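Non-reducing end beta-L-arabinofuranosidase (PDB 5MQO) probably acts as a family GH127 glycoside hydrolase of a gut Bacteroides, cleaving terminal sugars such as beta-L-arabinofuranosyl or aceric acid residues during plant pectin breakdown. Local coordinates at residues Y104-G109 / D123-N128; T61-M66 / E108-V113; G195-A200 / T211-A216; T39-V44 / G201-R206; V134-Q137 / Y142-T145. All coordinates share one frame; numbering follows the deposited sequence.

Overall arrangement
Contacts 1, 2, 3 and 5 lie in the helical GH127 catalytic domain, whose paired antiparallel helices are consistent with an (alpha/alpha)6 barrel; contact 4 joins this domain to the beta-sheets beside it. Contacts 1 and 2, with centres about 8 Å apart, share helix 102-117, which packs on helices 120-136 and 50-69. Helix 192-208 serves contacts 3 and 4 (centres about 13 Å apart), and helix 120-136 runs from contact 1 to contact 5. Along the chain contacts 1, 5 and 3 follow in series; contact 4 encloses contacts 1, 2 and 5 and crosses contact 3. Contacts 4 and 5 are farthest apart, about 24 Å between centres, so the five span the helical domain from its border with the sheets to its periphery.

Contact 1: Y104-G109 / D123-N128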
# COMPACT_ATOMS: atom_id res chain seq x y z
N TYR A 104 -16.24 3.95 -10.55
CA TYR A 104 -16.41 2.62 -9.95
C TYR A 104 -15.46 2.43 -8.79
O TYR A 104 -15.79 1.70 -7.88
CB TYR A 104 -16.14 1.50 -10.97
CG TYR A 104 -17.06 1.49 -12.18
CD1 TYR A 104 -18.45 1.55 -12.04
CD2 TYR A 104 -16.54 1.40 -13.46
CE1 TYR A 104 -19.29 1.52 -13.15
CE2 TYR A 104 -17.37 1.37 -14.58
CZ TYR A 104 -18.74 1.43 -14.42
OH TYR A 104 -19.55 1.40 -15.54
N LYS A 105 -14.27 3.03 -8.85
CA LYS A 105 -13.32 3.01 -7.72
C LYS A 105 -13.83 3.87 -6.60
O LYS A 105 -13.82 3.44 -5.47
CB LYS A 105 -11.89 3.41 -8.14
CG LYS A 105 -11.15 2.29 -8.87
CD LYS A 105 -9.75 2.66 -9.33
CE LYS A 105 -9.77 3.48 -10.61
NZ LYS A 105 -8.40 3.76 -11.16
N TRP A 106 -14.29 5.09 -6.92
CA TRP A 106 -14.91 6.01 -5.96
C TRP A 106 -16.02 5.29 -5.19
O TRP A 106 -16.02 5.25 -3.95
CB TRP A 106 -15.47 7.24 -6.69
CG TRP A 106 -16.26 8.23 -5.81
CD1 TRP A 106 -15.74 9.22 -5.02
CD2 TRP A 106 -17.68 8.31 -5.65
NE1 TRP A 106 -16.74 9.90 -4.38
CE2 TRP A 106 -17.94 9.36 -4.74
CE3 TRP A 106 -18.76 7.58 -6.16
CZ2 TRP A 106 -19.25 9.72 -4.34
CZ3 TRP A 106 -20.07 7.94 -5.77
CH2 TRP A 106 -20.29 9.00 -4.86
N MET A 107 -16.94 4.73 -5.96
CA MET A 107 -18.12 4.03 -5.46
C MET A 107 -17.74 2.83 -4.58
O MET A 107 -18.34 2.60 -3.54
CB MET A 107 -18.99 3.65 -6.67
CG MET A 107 -19.91 2.46 -6.54
SD MET A 107 -21.43 2.90 -5.72
CE MET A 107 -21.82 1.24 -5.15
N GLU A 108 -16.72 2.10 -4.99
CA GLU A 108 -16.18 1.00 -4.19
C GLU A 108 -15.72 1.53 -2.84
O GLU A 108 -15.96 0.91 -1.79
CB GLU A 108 -15.03 0.33 -4.94
CG GLU A 108 -14.43 -0.90 -4.28
CD GLU A 108 -13.24 -1.48 -5.06
OE1 GLU A 108 -13.17 -1.34 -6.33
OE2 GLU A 108 -12.37 -2.08 -4.37
N GLY A 109 -15.06 2.68 -2.88
CA GLY A 109 -14.73 3.44 -1.69
C GLY A 109 -15.94 3.83 -0.85
O GLY A 109 -15.90 3.66 0.37
N ASP A 123 -26.12 4.77 1.45
CA ASP A 123 -26.80 3.62 0.86
C ASP A 123 -27.70 4.07 -0.28
O ASP A 123 -27.78 3.39 -1.30
CB ASP A 123 -27.62 2.84 1.89
CG ASP A 123 -28.04 1.47 1.40
OD1 ASP A 123 -27.43 0.92 0.47
OD2 ASP A 123 -29.00 0.93 1.95
N LYS A 124 -28.33 5.22 -0.11
CA LYS A 124 -29.19 5.84 -1.13
C LYS A 124 -28.38 6.40 -2.31
O LYS A 124 -28.69 6.12 -3.49
CB LYS A 124 -30.08 6.91 -0.50
CG LYS A 124 -31.12 6.28 0.43
CD LYS A 124 -31.59 7.18 1.57
CE LYS A 124 -32.30 6.35 2.65
NZ LYS A 124 -33.32 7.10 3.43
N LEU A 125 -27.35 7.18 -1.99
CA LEU A 125 -26.37 7.64 -2.98
C LEU A 125 -25.75 6.49 -3.80
O LEU A 125 -25.42 6.67 -4.97
CB LEU A 125 -25.27 8.41 -2.26
CG LEU A 125 -24.00 8.81 -3.02
CD1 LEU A 125 -24.30 9.66 -4.25
CD2 LEU A 125 -23.09 9.56 -2.05
N MET A 126 -25.60 5.31 -3.19
CA MET A 126 -25.17 4.12 -3.93
C MET A 126 -26.26 3.56 -4.86
O MET A 126 -26.01 3.33 -6.05
CB MET A 126 -24.65 3.04 -2.96
CG MET A 126 -23.28 3.41 -2.37
SD MET A 126 -22.40 2.11 -1.51
CE MET A 126 -23.36 1.95 -0.01
N ASP A 127 -27.45 3.36 -4.30
CA ASP A 127 -28.62 2.91 -5.08
C ASP A 127 -28.91 3.76 -6.30
O ASP A 127 -29.37 3.23 -7.31
CB ASP A 127 -29.88 2.85 -4.21
CG ASP A 127 -29.94 1.62 -3.32
OD1 ASP A 127 -29.14 0.66 -3.49
OD2 ASP A 127 -30.84 1.60 -2.47
N ASN A 128 -28.65 5.06 -6.21
CA ASN A 128 -28.73 5.93 -7.39
C ASN A 128 -27.60 5.73 -8.40
O ASN A 128 -27.83 5.72 -9.61
CB ASN A 128 -28.84 7.41 -7.00
CG ASN A 128 -30.26 7.79 -6.62
OD1 ASN A 128 -31.21 7.45 -7.33
ND2 ASN A 128 -30.41 8.48 -5.48
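Trp106 NE1 donates a hydrogen bond to the carbonyl oxygen of Leu63 on helix 50-69, while CH2, at the far corner of the same indole, touches Leu125. That bond, with Trp67 stacked on the ring, probably holds the indole in its rotation. With CG anti to the backbone N (chi1 175°), the ring is carried out along the helix flank until CH2 reaches Leu125. This one carbon rests against the branched end of the leucine, 4.0 Å from Leu125 CD2 and 4.1 Å from Leu125 CD1, and the two side chains cross at about a right angle. The other half of the contact is made by two methionines. Met107 bends at chi2 (81°) and brings its methyl over the thioether of Met126: Met107 CE lies 3.8 Å from Met126 SD and 3.8 Å from Met126 CG. Behind the methyl, Met107 SD approaches Met126 CG to 3.9 Å, again with the chains at about a right angle. Helices 102-117 and 120-136 follow one another with a very short turn between them and form an antiparallel helical hairpin, consistent with the six-hairpin clan to which the GH127 catalytic domain belongs. Met107 and Met126 are the residues whose CA atoms come nearest, 7.2 Å apart, and the sulfur chains bridge this interval. Phe129, Ile130 and, from helix 192-208, His204 add to the surroundings of Met107, and Val110, Ala111 and Tyr114 to those of Met126.

Contact 2: T61-M66 / E108-V113; sequences TSLQSM and EGVASV
Within 61-66, Leu63 alone reaches 108-113, lodged against Gly109, Val110 and Val113. Its CB already points at that helix, and with CG anti to the carbonyl carbon (chi1 -65°) the fork of methyls is presented to Val110 and Val113. CD1 runs toward Val113, where it meets CG2 at 3.9 Å, the two side chains reaching tip to tip. CD2 turns to Val110 and crosses that side chain obliquely, 4.1 Å from Val110 CG2. It also lies over the backbone of Gly109, 4.3 Å from Gly109 C, where there is no side chain between the methyl and the main chain. The helical segments 61-66 and 108-113 run nearly antiparallel (153°), their axes 11.0 Å apart, a separation bridged by Leu63 with the two valines. Leu463 of helix 458-466 also touches Leu63, and Leu122 of helix 120-136 both valines. On another side of helix 102-117, Ser112 OG donates to Glu108 O at 2.6 Å, from 36° above the carbonyl plane, and also bonds Gln468. Across the contact itself only carbon meets carbon, so cohesion between 61-66 and 108-113 rests on burial and shape; the directional bond between the two helices is made by Trp106, one turn earlier.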
# COMPACT_ATOMS: atom_id res chain seq x y z
N THR A 61 -14.98 13.99 3.90
CA THR A 61 -14.52 15.13 3.07
C THR A 61 -14.05 14.74 1.69
O THR A 61 -14.52 15.29 0.68
CB THR A 61 -13.36 15.91 3.73
OG1 THR A 61 -13.74 16.29 5.06
CG2 THR A 61 -12.97 17.15 2.92
N SER A 62 -13.10 13.81 1.66
CA SER A 62 -12.44 13.40 0.43
C SER A 62 -13.44 12.85 -0.59
O SER A 62 -13.43 13.30 -1.72
CB SER A 62 -11.35 12.39 0.73
OG SER A 62 -10.47 12.87 1.72
N LEU A 63 -14.30 11.92 -0.17
CA LEU A 63 -15.32 11.36 -1.07
C LEU A 63 -16.25 12.43 -1.68
O LEU A 63 -16.49 12.38 -2.89
CB LEU A 63 -16.17 10.30 -0.35
CG LEU A 63 -15.47 9.02 0.10
CD1 LEU A 63 -16.33 8.29 1.11
CD2 LEU A 63 -15.17 8.10 -1.08
N GLN A 64 -16.76 13.38 -0.88
CA GLN A 64 -17.61 14.46 -1.41
C GLN A 64 -16.80 15.33 -2.35
O GLN A 64 -17.21 15.56 -3.48
CB GLN A 64 -18.15 15.39 -0.31
CG GLN A 64 -18.94 14.73 0.81
CD GLN A 64 -18.47 15.20 2.19
OE1 GLN A 64 -18.47 16.40 2.50
NE2 GLN A 64 -18.06 14.24 3.03
N SER A 65 -15.65 15.78 -1.88
CA SER A 65 -14.73 16.62 -2.67
C SER A 65 -14.40 16.07 -4.07
O SER A 65 -14.24 16.86 -5.01
CB SER A 65 -13.43 16.84 -1.91
OG SER A 65 -12.55 17.63 -2.67
N MET A 66 -14.29 14.75 -4.19
CA MET A 66 -13.98 14.10 -5.47
C MET A 66 -15.19 13.97 -6.39
O MET A 66 -15.05 14.10 -7.60
CB MET A 66 -13.36 12.72 -5.25
CG MET A 66 -12.67 12.20 -6.50
SD MET A 66 -11.50 10.89 -6.14
CE MET A 66 -12.58 9.46 -6.18
N GLU A 108 -16.72 2.10 -4.99
CA GLU A 108 -16.18 1.00 -4.19
C GLU A 108 -15.72 1.53 -2.84
O GLU A 108 -15.96 0.91 -1.79
CB GLU A 108 -15.03 0.33 -4.94
CG GLU A 108 -14.43 -0.90 -4.28
CD GLU A 108 -13.24 -1.48 -5.06
OE1 GLU A 108 -13.17 -1.34 -6.33
OE2 GLU A 108 -12.37 -2.08 -4.37
N GLY A 109 -15.06 2.68 -2.88
CA GLY A 109 -14.73 3.44 -1.69
C GLY A 109 -15.94 3.83 -0.85
O GLY A 109 -15.90 3.66 0.37
N VAL A 110 -17.01 4.34 -1.47
CA VAL A 110 -18.22 4.69 -0.74
C VAL A 110 -18.78 3.45 -0.01
O VAL A 110 -19.10 3.52 1.18
CB VAL A 110 -19.32 5.33 -1.64
CG1 VAL A 110 -20.63 5.47 -0.90
CG2 VAL A 110 -18.91 6.71 -2.16
N ALA A 111 -18.88 2.32 -0.71
CA ALA A 111 -19.35 1.06 -0.12
C ALA A 111 -18.49 0.56 1.01
O ALA A 111 -18.97 -0.13 1.89
CB ALA A 111 -19.41 -0.03 -1.18
N SER A 112 -17.20 0.85 0.94
CA SER A 112 -16.23 0.34 1.89
C SER A 112 -16.35 1.07 3.21
O SER A 112 -16.24 0.47 4.29
CB SER A 112 -14.83 0.50 1.30
OG SER A 112 -14.68 -0.30 0.13
N VAL A 113 -16.51 2.38 3.08
CA VAL A 113 -16.84 3.30 4.16
C VAL A 113 -18.18 2.97 4.80
O VAL A 113 -18.29 2.91 6.02
CB VAL A 113 -16.86 4.75 3.62
CG1 VAL A 113 -17.56 5.72 4.57
CG2 VAL A 113 -15.44 5.21 3.31

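Contact 3: G195-A200 / T211-A216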
# COMPACT_ATOMS: atom_id res chain seq x y z
N GLY A 195 -13.32 -4.04 -15.76
CA GLY A 195 -12.58 -4.63 -14.66
C GLY A 195 -12.83 -3.96 -13.32
O GLY A 195 -12.80 -4.61 -12.27
N HIS A 196 -13.06 -2.65 -13.35
CA HIS A 196 -13.30 -1.89 -12.16
C HIS A 196 -14.72 -2.07 -11.69
O HIS A 196 -14.97 -2.05 -10.49
CB HIS A 196 -12.99 -0.43 -12.39
CG HIS A 196 -11.55 -0.19 -12.64
ND1 HIS A 196 -10.59 -0.45 -11.68
CD2 HIS A 196 -10.88 0.23 -13.74
CE1 HIS A 196 -9.39 -0.18 -12.18
NE2 HIS A 196 -9.55 0.24 -13.42
N LEU A 197 -15.65 -2.26 -12.62
CA LEU A 197 -17.01 -2.62 -12.25
C LEU A 197 -17.04 -3.93 -11.45
O LEU A 197 -17.83 -4.02 -10.51
CB LEU A 197 -17.91 -2.74 -13.48
CG LEU A 197 -19.39 -3.06 -13.22
CD1 LEU A 197 -20.11 -1.87 -12.61
CD2 LEU A 197 -20.05 -3.47 -14.51
N MET A 198 -16.21 -4.91 -11.79
CA MET A 198 -16.19 -6.15 -11.04
C MET A 198 -15.94 -5.89 -9.55
O MET A 198 -16.71 -6.31 -8.69
CB MET A 198 -15.14 -7.13 -11.57
CG MET A 198 -15.36 -7.65 -12.99
SD MET A 198 -14.16 -8.95 -13.42
CE MET A 198 -12.64 -8.02 -13.51
N MET A 199 -14.87 -5.19 -9.23
CA MET A 199 -14.53 -5.01 -7.84
C MET A 199 -15.54 -4.13 -7.12
O MET A 199 -15.82 -4.36 -5.94
CB MET A 199 -13.10 -4.48 -7.66
CG MET A 199 -12.07 -5.57 -7.39
SD MET A 199 -12.47 -6.57 -5.93
CE MET A 199 -10.82 -6.76 -5.25
N ALA A 200 -16.12 -3.16 -7.82
CA ALA A 200 -17.13 -2.28 -7.22
C ALA A 200 -18.36 -3.08 -6.80
O ALA A 200 -18.94 -2.85 -5.73
CB ALA A 200 -17.53 -1.16 -8.18
N THR A 211 -27.81 -7.48 -4.11
CA THR A 211 -27.39 -8.08 -5.37
C THR A 211 -27.52 -7.13 -6.60
O THR A 211 -27.26 -7.51 -7.74
CB THR A 211 -28.20 -9.38 -5.58
OG1 THR A 211 -27.52 -10.19 -6.54
CG2 THR A 211 -29.67 -9.10 -6.07
N THR A 212 -27.92 -5.89 -6.35
CA THR A 212 -28.21 -4.93 -7.40
C THR A 212 -26.98 -4.61 -8.30
O THR A 212 -27.06 -4.76 -9.53
CB THR A 212 -28.95 -3.67 -6.81
OG1 THR A 212 -29.50 -2.87 -7.86
CG2 THR A 212 -28.08 -2.78 -5.90
N LEU A 213 -25.84 -4.25 -7.71
CA LEU A 213 -24.64 -3.97 -8.51
C LEU A 213 -23.89 -5.26 -8.84
O LEU A 213 -23.30 -5.37 -9.92
CB LEU A 213 -23.68 -3.00 -7.80
CG LEU A 213 -22.48 -2.55 -8.67
CD1 LEU A 213 -22.92 -1.89 -9.96
CD2 LEU A 213 -21.53 -1.63 -7.92
N PHE A 214 -23.90 -6.21 -7.91
CA PHE A 214 -23.23 -7.50 -8.12
C PHE A 214 -23.63 -8.19 -9.43
O PHE A 214 -22.77 -8.66 -10.18
CB PHE A 214 -23.53 -8.43 -6.96
CG PHE A 214 -22.72 -9.68 -6.96
CD1 PHE A 214 -21.34 -9.63 -6.92
CD2 PHE A 214 -23.34 -10.93 -7.01
CE1 PHE A 214 -20.58 -10.77 -6.90
CE2 PHE A 214 -22.58 -12.09 -7.00
CZ PHE A 214 -21.20 -12.01 -6.93
N ASP A 215 -24.94 -8.24 -9.69
CA ASP A 215 -25.46 -8.85 -10.92
C ASP A 215 -24.95 -8.09 -12.15
O ASP A 215 -24.61 -8.71 -13.14
CB ASP A 215 -27.00 -8.97 -10.89
CG ASP A 215 -27.50 -10.03 -9.86
OD1 ASP A 215 -26.90 -11.13 -9.74
OD2 ASP A 215 -28.50 -9.78 -9.18
N ALA A 216 -24.84 -6.77 -12.06
CA ALA A 216 -24.16 -5.98 -13.11
C ALA A 216 -22.71 -6.41 -13.32
O ALA A 216 -22.25 -6.51 -14.44
CB ALA A 216 -24.22 -4.48 -12.83
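The antiparallel helical hairpin formed by helices 192-208 and 212-230 within the GH127 catalytic domain is packed here through Leu197 and Ala200 on one helix and Leu213 and Ala216 on the other. The axes of segments 195-200 and 212-216 pass within 8.7 Å of each other at an angle of 148°, and each leucine faces an alanine across the interface, Leu197 against Ala216 and Leu213 against Ala200. The alanines are small enough that the leucines can lie against the opposite backbone. Both leucines hold CG anti to the backbone N, with chi1 at -177° for Leu197, and each sends its two methyls to different targets. One goes to the partner leucine: Leu197 CD1 and Leu213 CD1 meet at 3.9 Å, the side chains crossing at a slant. The other goes to a main-chain carbonyl. Leu197 CD2 rests 3.8 Å from Ala216 O, and Leu213 CD2 lies 3.6 Å from Ala200 O while keeping 4.0 Å from Ala200 CB. The result is a reciprocal interlock in which all four residues are buried. Helix 120-136 covers it, with Val133 touching both leucines and Ile130 touching Leu213, while Tyr104 of helix 102-117 packs on Leu197. Beyond the apolar core, the ring of Phe214 stacks with that of His205. At the start of the second segment, Thr211 OG1 donates to Asp215 OD2 at 2.8 Å, meeting the carboxylate from 53° out of its plane.

Contact 4: T39-V44 / G201-R206; sequences TGIDAV and GIVHHR
Ile41 and Val203 cross at about a right angle, with the end of the isoleucine laid across one branch of the valine: Ile41 CD1 lies 3.7 Å from Val203 CG1. The isoleucine chain is extended, CG1 being anti to the backbone N (chi1 -165°), which drives CD1 toward the helix. CG2 thereby takes the crowded position between the backbone N and the carbonyl carbon. From there it faces Arg206, 3.5 Å from Arg206 O and 4.0 Å from Arg206 CB. Arg206 sets out toward the loop but then runs extended away from it, leaving its CB for Ile41; its guanidinium forms a salt bridge with Glu250, and Ile202 CG2 lies over the centre of one face. Ile41 is held out on a type I beta turn from Gly40 to Ala43, closed by Ala43 N to Gly40 O at 3.2 Å. The turn links strands 37-38 and 44-46, which belong to two different sheets, so this contact sets beta-structure against helix 192-208. Asn23 hydrogen-bonds the backbone of Ile41 and, weakly, Arg206 O. Between the two segments the contact is apolar burial, with one methyl on a main-chain carbonyl; polar linkage comes indirectly through Asn23, and the charge of Arg206 is probably balanced at Glu250.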
# COMPACT_ATOMS: atom_id res chain seq x y z
N THR A 39 -10.73 -10.58 7.64
CA THR A 39 -11.92 -10.27 8.40
C THR A 39 -12.92 -9.68 7.41
O THR A 39 -12.54 -9.13 6.38
CB THR A 39 -11.68 -9.20 9.49
OG1 THR A 39 -11.55 -7.89 8.90
CG2 THR A 39 -10.49 -9.51 10.32
N GLY A 40 -14.20 -9.77 7.77
CA GLY A 40 -15.29 -9.24 6.96
C GLY A 40 -15.11 -7.75 6.78
O GLY A 40 -14.50 -7.08 7.59
N ILE A 41 -15.64 -7.25 5.67
CA ILE A 41 -15.47 -5.85 5.28
C ILE A 41 -16.09 -4.89 6.30
O ILE A 41 -15.65 -3.75 6.42
CB ILE A 41 -15.99 -5.63 3.83
CG1 ILE A 41 -15.51 -4.30 3.26
CG2 ILE A 41 -17.51 -5.71 3.73
CD1 ILE A 41 -15.66 -4.21 1.76
N ASP A 42 -17.07 -5.40 7.06
CA ASP A 42 -17.80 -4.67 8.13
C ASP A 42 -17.32 -4.88 9.59
O ASP A 42 -17.79 -4.19 10.53
CB ASP A 42 -19.32 -4.99 8.04
CG ASP A 42 -19.67 -6.51 8.19
OD1 ASP A 42 -18.81 -7.42 8.10
OD2 ASP A 42 -20.86 -6.79 8.39
N ALA A 43 -16.36 -5.78 9.78
CA ALA A 43 -15.93 -6.23 11.12
C ALA A 43 -15.02 -5.29 11.90
O ALA A 43 -15.05 -5.33 13.13
CB ALA A 43 -15.25 -7.58 11.01
N VAL A 44 -14.21 -4.48 11.23
CA VAL A 44 -13.22 -3.65 11.91
C VAL A 44 -13.59 -2.18 11.68
O VAL A 44 -13.79 -1.79 10.54
CB VAL A 44 -11.78 -3.95 11.41
CG1 VAL A 44 -10.74 -3.10 12.14
CG2 VAL A 44 -11.44 -5.43 11.59
N GLY A 201 -18.73 -4.03 -7.63
CA GLY A 201 -19.89 -4.84 -7.39
C GLY A 201 -19.69 -5.84 -6.28
O GLY A 201 -20.61 -6.05 -5.47
N ILE A 202 -18.50 -6.46 -6.23
CA ILE A 202 -18.17 -7.43 -5.18
C ILE A 202 -18.20 -6.72 -3.81
O ILE A 202 -18.87 -7.16 -2.87
CB ILE A 202 -16.77 -8.04 -5.38
CG1 ILE A 202 -16.73 -8.92 -6.62
CG2 ILE A 202 -16.32 -8.88 -4.18
CD1 ILE A 202 -15.31 -9.00 -7.16
N VAL A 203 -17.47 -5.61 -3.74
CA VAL A 203 -17.37 -4.81 -2.53
C VAL A 203 -18.75 -4.29 -2.10
O VAL A 203 -19.06 -4.29 -0.91
CB VAL A 203 -16.38 -3.65 -2.74
CG1 VAL A 203 -16.41 -2.67 -1.57
CG2 VAL A 203 -14.97 -4.19 -2.94
N HIS A 204 -19.56 -3.86 -3.06
CA HIS A 204 -20.88 -3.41 -2.72
C HIS A 204 -21.73 -4.54 -2.12
O HIS A 204 -22.40 -4.34 -1.12
CB HIS A 204 -21.60 -2.82 -3.93
CG HIS A 204 -22.99 -2.39 -3.63
ND1 HIS A 204 -24.09 -3.18 -3.91
CD2 HIS A 204 -23.46 -1.29 -3.01
CE1 HIS A 204 -25.18 -2.57 -3.50
NE2 HIS A 204 -24.83 -1.41 -2.95
N HIS A 205 -21.68 -5.71 -2.76
CA HIS A 205 -22.38 -6.92 -2.29
C HIS A 205 -22.02 -7.28 -0.86
O HIS A 205 -22.87 -7.54 -0.03
CB HIS A 205 -22.04 -8.10 -3.19
CG HIS A 205 -22.72 -9.38 -2.81
ND1 HIS A 205 -24.08 -9.46 -2.57
CD2 HIS A 205 -22.24 -10.64 -2.69
CE1 HIS A 205 -24.40 -10.71 -2.29
NE2 HIS A 205 -23.31 -11.44 -2.36
N ARG A 206 -20.72 -7.27 -0.59
CA ARG A 206 -20.19 -7.63 0.70
C ARG A 206 -20.56 -6.66 1.82
O ARG A 206 -20.68 -7.07 2.96
CB ARG A 206 -18.67 -7.81 0.56
CG ARG A 206 -18.33 -9.04 -0.29
CD ARG A 206 -16.84 -9.34 -0.36
NE ARG A 206 -16.57 -10.54 -1.16
CZ ARG A 206 -15.41 -10.86 -1.73
NH1 ARG A 206 -14.34 -10.08 -1.63
NH2 ARG A 206 -15.31 -11.98 -2.44

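Contact 5: V134-Q137 / Y142-T145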
# COMPACT_ATOMS: atom_id res chain seq x y z
N VAL A 134 -27.01 0.09 -14.07
CA VAL A 134 -27.89 -1.02 -14.52
C VAL A 134 -28.69 -0.63 -15.76
O VAL A 134 -28.82 -1.43 -16.69
CB VAL A 134 -28.84 -1.51 -13.38
CG1 VAL A 134 -29.92 -2.47 -13.89
CG2 VAL A 134 -28.03 -2.19 -12.28
N LYS A 135 -29.21 0.60 -15.78
CA LYS A 135 -29.97 1.12 -16.93
C LYS A 135 -29.10 1.10 -18.21
O LYS A 135 -29.60 0.83 -19.31
CB LYS A 135 -30.49 2.53 -16.61
CG LYS A 135 -31.66 3.00 -17.48
CD LYS A 135 -32.14 4.41 -17.11
CE LYS A 135 -31.17 5.48 -17.63
NZ LYS A 135 -31.66 6.87 -17.46
N ALA A 136 -27.79 1.33 -18.05
CA ALA A 136 -26.84 1.40 -19.17
C ALA A 136 -26.26 0.07 -19.69
O ALA A 136 -25.63 0.06 -20.74
CB ALA A 136 -25.70 2.32 -18.78
N GLN A 137 -26.42 -1.03 -18.97
CA GLN A 137 -25.76 -2.29 -19.36
C GLN A 137 -26.57 -3.05 -20.41
O GLN A 137 -27.79 -3.09 -20.31
CB GLN A 137 -25.58 -3.16 -18.11
CG GLN A 137 -24.65 -4.34 -18.29
CD GLN A 137 -24.42 -5.10 -17.00
OE1 GLN A 137 -25.28 -5.13 -16.13
NE2 GLN A 137 -23.26 -5.73 -16.88
N TYR A 142 -21.92 -5.89 -21.65
CA TYR A 142 -21.25 -4.65 -22.07
C TYR A 142 -21.84 -3.45 -21.35
O TYR A 142 -23.01 -3.47 -20.98
CB TYR A 142 -21.47 -4.42 -23.56
CG TYR A 142 -20.50 -3.47 -24.21
CD1 TYR A 142 -19.18 -3.87 -24.43
CD2 TYR A 142 -20.90 -2.20 -24.67
CE1 TYR A 142 -18.27 -3.04 -25.06
CE2 TYR A 142 -19.99 -1.35 -25.31
CZ TYR A 142 -18.67 -1.78 -25.50
OH TYR A 142 -17.73 -1.00 -26.13
N ILE A 143 -21.02 -2.41 -21.16
CA ILE A 143 -21.54 -1.10 -20.74
C ILE A 143 -20.98 0.00 -21.64
O ILE A 143 -19.78 0.07 -21.88
CB ILE A 143 -21.27 -0.80 -19.25
CG1 ILE A 143 -21.94 -1.87 -18.39
CG2 ILE A 143 -21.76 0.61 -18.91
CD1 ILE A 143 -21.86 -1.66 -16.90
N HIS A 144 -21.89 0.85 -22.12
CA HIS A 144 -21.57 1.98 -22.99
C HIS A 144 -21.45 3.18 -22.03
O HIS A 144 -22.45 3.73 -21.59
CB HIS A 144 -22.66 2.13 -24.09
CG HIS A 144 -22.19 2.83 -25.34
ND1 HIS A 144 -21.17 2.34 -26.14
CD2 HIS A 144 -22.61 3.98 -25.93
CE1 HIS A 144 -20.97 3.17 -27.15
NE2 HIS A 144 -21.83 4.16 -27.05
N THR A 145 -20.21 3.54 -21.69
CA THR A 145 -19.89 4.45 -20.57
C THR A 145 -20.53 5.86 -20.64
O THR A 145 -20.98 6.38 -19.61
CB THR A 145 -18.35 4.57 -20.36
OG1 THR A 145 -17.81 3.26 -20.15
CG2 THR A 145 -18.00 5.45 -19.16
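Ala136, late in helix 120-136, points its CB at Ile143, whose CG2 lies 4.3 Å away, a loose apolar touch. Its carbonyl oxygen faces the backbone of the returning chain at a distance: Ala136 O is 4.1 Å from His144 N, too long for a bond. Next comes Gln137, where the backbone leaves helical geometry and turns extended (psi 142°). It brings two carbons to the carbonyl of Tyr142: Gln137 CA makes a CH...O contact with Tyr142 O at 3.4 Å, the angle at the hydrogen being 132°, and Gln137 CG lies 3.3 Å from the same oxygen. The segments are the two arms of a short reversal, with four residues between them, by which the chain leaves the helical hairpin and enters the long connection to helix 192-208. Gln137 CG, anti to the backbone N (chi1 -167°), is carried not only to Tyr142 O but also to Ile143 CG1 at 3.7 Å, and Ile143 CD1 follows at 4.1 Å from Gln137 CG. Beyond CG the glutamine runs extended, and its NE2 is gripped by two carbonyls, Ala216 O on helix 212-230 and Gly141 O within the reversal. With Ile143 cut back to an alanine, Gln137 CG would probably lose its apolar partner, Ala136 CB part of its cover, and a gap would be likely beside Leu197, which CD1 now touches. Farther out, the rings of Tyr142 and His144 meet edge to edge, Tyr142 CE2 beside His144 ND1, and Phe223 packs edge-to-face with the tyrosine.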